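Long-range contacts in zinc phosphodiesterase ELAC protein 1 (Homo sapiens, PDB 3ZWF), which cuts extra 3' nucleotides from tRNA precursors with two zinc ions and removes 2',3'-cyclic phosphates from tRNAs during repair: residues A[3-8]-A[347-352]; A[271-276]-A[309-314]. All blocks are in the same frame, centred on the assembly; numbering follows the deposited sequence.

Interaction 1. Residues A[3-8]-A[347-352]; sequences VTFLGT and TLAEDF. With EDO (1,2-ethanediol), chain G.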
loop_
_atom_site.group_PDB
_atom_site.type_symbol
_atom_site.label_atom_id
_atom_site.label_comp_id
_atom_site.label_asym_id
_atom_site.label_seq_id
_atom_site.Cartn_x
_atom_site.Cartn_y
_atom_site.Cartn_z
ATOM N N VAL A 3 -19.693 2.283 -13.574
ATOM C CA VAL A 3 -18.313 1.938 -13.372
ATOM C C VAL A 3 -17.552 3.210 -13.015
ATOM O O VAL A 3 -17.644 4.196 -13.720
ATOM C CB VAL A 3 -17.805 1.322 -14.670
ATOM C CG1 VAL A 3 -16.428 0.846 -14.575
ATOM C CG2 VAL A 3 -18.728 0.134 -15.043
ATOM N N THR A 4 -16.813 3.171 -11.910
ATOM C CA THR A 4 -15.980 4.285 -11.490
ATOM C C THR A 4 -14.500 3.881 -11.495
ATOM O O THR A 4 -14.102 2.942 -10.809
ATOM C CB THR A 4 -16.342 4.766 -10.065
ATOM O OG1 THR A 4 -17.702 5.192 -10.019
ATOM C CG2 THR A 4 -15.412 5.943 -9.622
ATOM N N PHE A 5 -13.695 4.591 -12.267
ATOM C CA PHE A 5 -12.245 4.371 -12.293
ATOM C C PHE A 5 -11.571 5.069 -11.141
ATOM O O PHE A 5 -11.634 6.279 -11.023
ATOM C CB PHE A 5 -11.663 4.817 -13.628
ATOM C CG PHE A 5 -12.131 3.964 -14.759
ATOM C CD1 PHE A 5 -13.349 4.222 -15.338
ATOM C CD2 PHE A 5 -11.425 2.823 -15.164
ATOM C CE1 PHE A 5 -13.861 3.406 -16.366
ATOM C CE2 PHE A 5 -11.959 1.986 -16.208
ATOM C CZ PHE A 5 -13.144 2.292 -16.780
ATOM N N LEU A 6 -10.865 4.328 -10.306
ATOM C CA LEU A 6 -10.126 4.904 -9.203
ATOM C C LEU A 6 -8.642 5.120 -9.538
ATOM O O LEU A 6 -8.022 6.106 -9.112
ATOM C CB LEU A 6 -10.294 4.098 -7.917
ATOM C CG LEU A 6 -11.741 4.031 -7.411
ATOM C CD1 LEU A 6 -11.928 2.997 -6.342
ATOM C CD2 LEU A 6 -12.283 5.394 -6.951
ATOM N N GLY A 7 -8.089 4.197 -10.303
ATOM C CA GLY A 7 -6.723 4.279 -10.760
ATOM C C GLY A 7 -6.574 3.675 -12.127
ATOM O O GLY A 7 -7.018 2.504 -12.400
ATOM N N THR A 8 -5.938 4.446 -12.974
ATOM C CA THR A 8 -5.847 4.205 -14.417
ATOM C C THR A 8 -4.401 4.092 -14.887
ATOM O O THR A 8 -4.142 4.052 -16.065
ATOM C CB THR A 8 -6.585 5.271 -15.181
ATOM O OG1 THR A 8 -6.015 6.594 -14.949
ATOM C CG2 THR A 8 -8.094 5.292 -14.761
ATOM N N THR A 347 -13.056 4.665 -25.340
ATOM C CA THR A 347 -12.942 5.701 -24.331
ATOM C C THR A 347 -11.625 5.517 -23.579
ATOM O O THR A 347 -11.223 4.382 -23.330
ATOM C CB THR A 347 -14.102 5.599 -23.324
ATOM O OG1 THR A 347 -15.338 5.729 -24.020
ATOM C CG2 THR A 347 -14.033 6.703 -22.294
ATOM N N LEU A 348 -10.937 6.629 -23.284
ATOM C CA LEU A 348 -9.710 6.564 -22.460
ATOM C C LEU A 348 -10.055 6.879 -21.018
ATOM O O LEU A 348 -10.509 7.973 -20.699
ATOM C CB LEU A 348 -8.646 7.521 -22.999
ATOM C CG LEU A 348 -8.496 7.435 -24.516
ATOM C CD1 LEU A 348 -7.442 8.464 -24.941
ATOM C CD2 LEU A 348 -8.199 5.978 -24.944
ATOM N N ALA A 349 -9.784 5.913 -20.139
ATOM C CA ALA A 349 -10.058 6.058 -18.716
ATOM C C ALA A 349 -9.170 7.153 -18.098
ATOM O O ALA A 349 -8.004 7.308 -18.462
ATOM C CB ALA A 349 -9.857 4.724 -17.959
ATOM N N GLU A 350 -9.781 7.921 -17.223
ATOM C CA GLU A 350 -9.063 8.818 -16.310
ATOM C C GLU A 350 -9.529 8.528 -14.894
ATOM O O GLU A 350 -10.656 8.077 -14.697
ATOM C CB GLU A 350 -9.326 10.293 -16.654
ATOM C CG GLU A 350 -8.903 10.634 -18.039
ATOM C CD GLU A 350 -9.299 12.038 -18.474
ATOM O OE1 GLU A 350 -9.927 12.791 -17.694
ATOM O OE2 GLU A 350 -8.956 12.375 -19.618
ATOM N N ASP A 351 -8.681 8.818 -13.883
ATOM C CA ASP A 351 -9.122 8.644 -12.522
ATOM C C ASP A 351 -10.382 9.499 -12.286
ATOM O O ASP A 351 -10.475 10.675 -12.713
ATOM C CB ASP A 351 -8.055 9.070 -11.489
ATOM C CG ASP A 351 -6.798 8.230 -11.541
ATOM O OD1 ASP A 351 -6.670 7.291 -12.387
ATOM O OD2 ASP A 351 -5.942 8.453 -10.629
ATOM N N PHE A 352 -11.327 8.857 -11.605
ATOM C CA PHE A 352 -12.616 9.416 -11.128
ATOM C C PHE A 352 -13.683 9.507 -12.205
ATOM O O PHE A 352 -14.806 9.964 -11.950
ATOM C CB PHE A 352 -12.425 10.730 -10.374
ATOM C CG PHE A 352 -11.443 10.604 -9.264
ATOM C CD1 PHE A 352 -11.762 9.855 -8.174
ATOM C CD2 PHE A 352 -10.204 11.215 -9.331
ATOM C CE1 PHE A 352 -10.844 9.669 -7.134
ATOM C CE2 PHE A 352 -9.277 11.049 -8.307
ATOM C CZ PHE A 352 -9.608 10.281 -7.209
HETATM C C1 EDO G . -17.582 8.890 -7.676
HETATM O O1 EDO G . -16.488 8.793 -8.593
HETATM C C2 EDO G . -18.895 8.341 -8.216
HETATM O O2 EDO G . -18.819 6.941 -8.408
#
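Thr8 and Asp351 meet through their polar ends, the two side chains crossing at a slant. Thr8 OG1 sits between the backbone N and the carbonyl carbon of its own residue (chi1 62°) and donates to Asp351 OD1 over 2.7 Å. It reaches that oxygen on the anti side, 32° out of the carboxylate plane. With OD1 taken by Thr8 OG1 and OD2 accepting from Gly18 N, both carboxylate oxygens are held and the rotation of the group is fixed. Arg17 bonds both Thr8 OG1 and Ala349 O, tying the two segments together; its charge nearby would tend to stabilise the carboxylate of Asp351 in its ionised form.

Two sheets face each other in this metallo-beta-lactamase fold, and the contact bridges them: strand 2-5 belongs to one, strand 345-348 to the other, and residues 349-352 form the passage that carries the chain across to strand 354-356. Leu6 and Gly7 form a classic beta bulge opposite Ala21, where the first strand turns its corner toward the metal site.

On the inner side the Phe5 ring receives Ala349 CB over one face, a CH-pi contact 3.9 Å from the ring centroid and displaced toward CD2. Ala349 CB also lies 3.7 Å from Thr8 CG2, and Val308 packs against both Phe5 and Ala349. The backbone of Phe5 joins in as well: Phe5 O accepts from Phe352 N at 2.7 Å, the donor tilted 18° from the carbonyl plane. An ethanediol molecule, probably from the crystallisation liquor, hydrogen-bonds Thr4 OG1 through its O2.

Interaction 2. Residues A[271-276]-A[309-314]; sequences IHEATL and LTHFSQ. With ZN (zinc ion), chain D.
The side chains of His311 and Thr275 run alongside each other in one direction and are joined by a hydrogen bond from His311 ND1 to Thr275 OG1 of 2.9 Å. The threonine oxygen lies at the ring edge, nearly in its plane. With ND1 donating, the opposite ring nitrogen is left for the metal, and His311 NE2 binds zinc at 2.2 Å. CG of His311 stands anti to the backbone N (chi1 -162°), on the side of CB where Thr275 lies. Thr275 OG1 in turn donates to Glu273 OE1 over 2.7 Å, coming from above the carboxylate plane. Thr275 N reaches the same oxygen from the same face. This relay makes Thr275 a second-shell residue that orients the zinc ligand, and Glu273 a third-shell anchor, itself held by Cys252, His289 and Ser290.

Metal coordination here is that of the two-zinc site of the metallo-beta-lactamase fold: Asp64, His65, Asp251 and His311 surround this ion, together with a water, and Asp251 also binds the other zinc. The ligand loop follows the end of strand 306-310, which runs parallel to strand 269-273.

Backbone bonds make up that pairing. Thr310 N donates to His272 O and Ala274 N to Thr310 O; past the strand ends, Ser313 N bonds Thr275 O at 3.0 Å. CA-H...O contacts accompany them, including Thr275 CA to His311 O at 3.2 Å.

Apolar contacts fill in around the ladder. Ile271 CG2 meets Thr310 CG2 at 3.7 Å, the side chains crossing. Ala274 CB lies 4.1 Å from Leu309 CD1, beside helix 292-301.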
loop_
_atom_site.group_PDB
_atom_site.type_symbol
_atom_site.label_atom_id
_atom_site.label_comp_id
_atom_site.label_asym_id
_atom_site.label_seq_id
_atom_site.Cartn_x
_atom_site.Cartn_y
_atom_site.Cartn_z
ATOM N N ILE A 271 -13.425 -3.411 -20.443
ATOM C CA ILE A 271 -12.271 -2.659 -19.858
ATOM C C ILE A 271 -10.994 -3.461 -20.104
ATOM O O ILE A 271 -10.893 -4.640 -19.739
ATOM C CB ILE A 271 -12.443 -2.394 -18.390
ATOM C CG1 ILE A 271 -13.751 -1.647 -18.126
ATOM C CG2 ILE A 271 -11.153 -1.663 -17.801
ATOM C CD1 ILE A 271 -13.963 -1.386 -16.652
ATOM N N HIS A 272 -10.076 -2.845 -20.833
ATOM C CA HIS A 272 -8.868 -3.507 -21.304
ATOM C C HIS A 272 -7.660 -2.572 -21.078
ATOM O O HIS A 272 -7.752 -1.368 -21.250
ATOM C CB HIS A 272 -9.011 -3.831 -22.805
ATOM C CG HIS A 272 -8.080 -4.888 -23.307
ATOM N ND1 HIS A 272 -6.712 -4.706 -23.392
ATOM C CD2 HIS A 272 -8.333 -6.123 -23.821
ATOM C CE1 HIS A 272 -6.166 -5.820 -23.870
ATOM N NE2 HIS A 272 -7.122 -6.686 -24.144
ATOM N N GLU A 273 -6.525 -3.172 -20.742
ATOM C CA GLU A 273 -5.300 -2.356 -20.697
ATOM C C GLU A 273 -4.771 -1.913 -22.070
ATOM O O GLU A 273 -4.990 -2.527 -23.108
ATOM C CB GLU A 273 -4.174 -3.090 -19.987
ATOM C CG GLU A 273 -3.642 -4.302 -20.729
ATOM C CD GLU A 273 -2.133 -4.357 -20.590
ATOM O OE1 GLU A 273 -1.448 -3.493 -21.193
ATOM O OE2 GLU A 273 -1.644 -5.198 -19.819
ATOM N N ALA A 274 -4.102 -0.783 -22.065
ATOM C CA ALA A 274 -3.283 -0.358 -23.202
ATOM C C ALA A 274 -2.064 0.372 -22.656
ATOM O O ALA A 274 -2.000 1.595 -22.694
ATOM C CB ALA A 274 -4.052 0.541 -24.161
ATOM N N THR A 275 -1.144 -0.422 -22.123
ATOM C CA THR A 275 0.001 0.123 -21.379
ATOM C C THR A 275 0.876 1.054 -22.219
ATOM O O THR A 275 1.265 2.152 -21.772
ATOM C CB THR A 275 0.854 -0.983 -20.697
ATOM O OG1 THR A 275 0.023 -1.758 -19.821
ATOM C CG2 THR A 275 2.003 -0.337 -19.929
ATOM N N LEU A 276 1.152 0.643 -23.460
ATOM C CA LEU A 276 2.031 1.394 -24.327
ATOM C C LEU A 276 1.322 1.650 -25.650
ATOM O O LEU A 276 0.349 0.979 -25.987
ATOM C CB LEU A 276 3.311 0.617 -24.619
ATOM C CG LEU A 276 4.220 0.341 -23.440
ATOM C CD1 LEU A 276 5.448 -0.434 -23.891
ATOM C CD2 LEU A 276 4.601 1.701 -22.864
ATOM N N LEU A 309 -10.147 1.878 -22.385
ATOM C CA LEU A 309 -8.718 1.582 -22.218
ATOM C C LEU A 309 -8.224 2.218 -20.925
ATOM O O LEU A 309 -8.664 3.302 -20.539
ATOM C CB LEU A 309 -7.931 2.137 -23.410
ATOM C CG LEU A 309 -8.329 1.518 -24.789
ATOM C CD1 LEU A 309 -7.417 2.047 -25.849
ATOM C CD2 LEU A 309 -8.266 0.002 -24.748
ATOM N N THR A 310 -7.353 1.470 -20.272
ATOM C CA THR A 310 -6.821 1.889 -18.974
ATOM C C THR A 310 -5.450 1.299 -18.792
ATOM O O THR A 310 -4.853 0.756 -19.710
ATOM C CB THR A 310 -7.817 1.537 -17.845
ATOM O OG1 THR A 310 -7.477 2.213 -16.629
ATOM C CG2 THR A 310 -7.886 0.018 -17.623
ATOM N N HIS A 311 -4.885 1.508 -17.591
ATOM C CA HIS A 311 -3.535 1.005 -17.268
ATOM C C HIS A 311 -2.492 1.566 -18.205
ATOM O O HIS A 311 -1.675 0.850 -18.751
ATOM C CB HIS A 311 -3.496 -0.542 -17.263
ATOM C CG HIS A 311 -2.325 -1.152 -16.558
ATOM N ND1 HIS A 311 -1.146 -1.478 -17.193
ATOM C CD2 HIS A 311 -2.208 -1.630 -15.293
ATOM C CE1 HIS A 311 -0.321 -2.050 -16.333
ATOM N NE2 HIS A 311 -0.960 -2.194 -15.187
ATOM N N PHE A 312 -2.477 2.886 -18.296
ATOM C CA PHE A 312 -1.535 3.611 -19.109
ATOM C C PHE A 312 -0.172 3.841 -18.454
ATOM O O PHE A 312 -0.097 4.105 -17.275
ATOM C CB PHE A 312 -2.127 4.971 -19.476
ATOM C CG PHE A 312 -3.425 4.902 -20.257
ATOM C CD1 PHE A 312 -3.412 4.473 -21.557
ATOM C CD2 PHE A 312 -4.634 5.299 -19.681
ATOM C CE1 PHE A 312 -4.600 4.382 -22.270
ATOM C CE2 PHE A 312 -5.832 5.220 -20.380
ATOM C CZ PHE A 312 -5.809 4.803 -21.687
ATOM N N SER A 313 0.885 3.645 -19.238
ATOM C CA SER A 313 2.238 3.934 -18.810
ATOM C C SER A 313 2.275 5.329 -18.154
ATOM O O SER A 313 1.682 6.307 -18.660
ATOM C CB SER A 313 3.208 3.885 -19.999
ATOM O OG SER A 313 4.530 4.245 -19.580
ATOM N N GLN A 314 2.986 5.385 -17.015
ATOM C CA GLN A 314 3.062 6.631 -16.262
ATOM C C GLN A 314 4.039 7.610 -16.952
ATOM O O GLN A 314 4.957 7.207 -17.669
ATOM C CB GLN A 314 3.509 6.367 -14.823
ATOM C CG GLN A 314 2.550 5.623 -13.955
ATOM C CD GLN A 314 1.362 6.418 -13.441
ATOM O OE1 GLN A 314 1.106 7.550 -13.860
ATOM N NE2 GLN A 314 0.585 5.782 -12.544
HETATM ZN ZN ZN D . -0.193 -3.700 -13.789
HETATM O O HOH W 1 0.925 -5.303 -12.851
#

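In the fold
Both contacts are largely buried and about 10 Å apart between centres, joined through strand 306-310 and strand 345-348, which are neighbours in one sheet: Ala349 N to Leu309 O and Thr347 O to Leu309 N are probable backbone bonds. Interaction 2 lies within that sheet, where regular parallel pairing gives way to loops at the zinc site. Interaction 1 crosses from this sheet to the other, so one backbone bond, a carboxylate–hydroxyl pair and a methyl on a ring replace the ladder. Thr8 CA packs on Thr310 OG1, so the two contacts touch here. Among the touching residues each has one exposed, Glu350 and Ser313 respectively. Interaction 2 is nested inside the loop closed by interaction 1.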